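Type-2 ice-structuring protein (Brachyopsis rostratus, PDB 2ZIB) binds to ice crystals and inhibits their growth, protecting fish blood from freezing in subzero sea water. Local coordinates at residues A28-W31 against D32-E35. Numbering follows the deposited sequence.
Sequences AMTW and DLAE
The indole of Trp-31 has Glu-35 CB over one face and, in one of two modelled conformers of Asp-32, the carboxylate carbon of that residue in plane at its edge. There Asp-32 CG approaches Trp-31 CE3 to 3.8 Å, with the ring and carboxylate planes 77° apart. Chi1 of -176° sends the large apolar ring of Trp-31 away from the helix backbone and into the buried interior, where NE1 bonds to Ile-67 O and the ring meets Trp-66 edge-to-face. Glu-35, one turn on, lays its CB over the indole and spends its carboxylate on His-44, Leu-45 N and Thr-81. The contact is the N-terminal turn of helix 31-40, the first helix of this C-type lectin fold, entered from strand 28-29 through Thr-30. Thr-30 is its N-cap: OG1 accepts from Leu-33 N at 3.1 Å and 164°, satisfying a first-turn amide that has no helical carbonyl one turn back. That hydroxyl sits between the backbone N and the carbonyl carbon, a hindered placement that a small beta-branched residue tolerates and the capping bond repays. Regular helix bonding follows, from Ala-34 N to Thr-30 O and from Glu-35 N to Trp-31 O, both 2.9 Å. Met-29 CB rests 3.8 Å from Leu-33 CB, and in one of two modelled positions its flexible thioether reaches Ala-34, whose small methyl packs against Leu-45.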
# COMPACT_ATOMS: atom_id res chain seq x y z
N ALA A 28 5.20 -13.44 -0.02
CA ALA A 28 5.83 -12.53 0.91
C ALA A 28 7.15 -12.08 0.35
O ALA A 28 7.95 -12.83 -0.18
CB ALA A 28 5.99 -13.17 2.26
N MET A 29 7.41 -10.77 0.55
CA MET A 29 8.68 -10.23 0.06
C MET A 29 9.06 -8.97 0.81
O MET A 29 8.20 -8.39 1.57
CB MET A 29 8.70 -9.82 -1.41
CG MET A 29 7.87 -10.51 -2.47
SD MET A 29 7.37 -9.63 -4.05
CE MET A 29 6.57 -10.99 -4.80
N THR A 30 10.28 -8.49 0.64
CA THR A 30 10.67 -7.23 1.25
C THR A 30 9.85 -6.10 0.64
O THR A 30 9.28 -6.23 -0.45
CB THR A 30 12.14 -6.92 1.06
OG1 THR A 30 12.34 -6.71 -0.36
CG2 THR A 30 13.04 -8.12 1.53
N TRP A 31 9.82 -4.94 1.31
CA TRP A 31 9.06 -3.82 0.74
C TRP A 31 9.61 -3.45 -0.64
O TRP A 31 8.86 -3.21 -1.57
CB TRP A 31 9.15 -2.65 1.70
CG TRP A 31 8.33 -1.44 1.27
CD1 TRP A 31 7.07 -1.09 1.73
CD2 TRP A 31 8.75 -0.36 0.39
NE1 TRP A 31 6.68 0.12 1.18
CE2 TRP A 31 7.68 0.57 0.35
CE3 TRP A 31 9.93 -0.10 -0.36
CZ2 TRP A 31 7.76 1.76 -0.40
CZ3 TRP A 31 10.00 1.08 -1.10
CH2 TRP A 31 8.90 1.97 -1.15
N ASP A 32 10.95 -3.42 -0.76
CA ASP A 32 11.55 -3.02 -2.04
C ASP A 32 11.20 -4.02 -3.10
O ASP A 32 10.87 -3.61 -4.27
CB ASP A 32 13.04 -2.84 -1.87
CG ASP A 32 13.36 -1.78 -0.82
OD1 ASP A 32 13.39 -2.11 0.39
OD2 ASP A 32 13.52 -0.58 -1.11
N LEU A 33 11.22 -5.31 -2.83
CA LEU A 33 10.83 -6.28 -3.89
C LEU A 33 9.37 -6.14 -4.19
O LEU A 33 8.98 -6.28 -5.35
CB LEU A 33 11.16 -7.72 -3.46
CG LEU A 33 12.45 -8.26 -4.08
CD1 LEU A 33 13.66 -7.44 -3.61
CD2 LEU A 33 12.59 -9.75 -3.75
N ALA A 34 8.53 -5.88 -3.18
CA ALA A 34 7.09 -5.77 -3.43
C ALA A 34 6.81 -4.55 -4.33
O ALA A 34 5.96 -4.62 -5.25
CB ALA A 34 6.33 -5.67 -2.10
N GLU A 35 7.46 -3.42 -4.08
CA GLU A 35 7.30 -2.25 -4.96
C GLU A 35 7.78 -2.57 -6.38
O GLU A 35 7.08 -2.29 -7.36
CB GLU A 35 8.02 -1.04 -4.38
CG GLU A 35 8.11 0.12 -5.37
CD GLU A 35 6.78 0.77 -5.72
OE1 GLU A 35 5.75 0.58 -5.03
OE2 GLU A 35 6.80 1.58 -6.69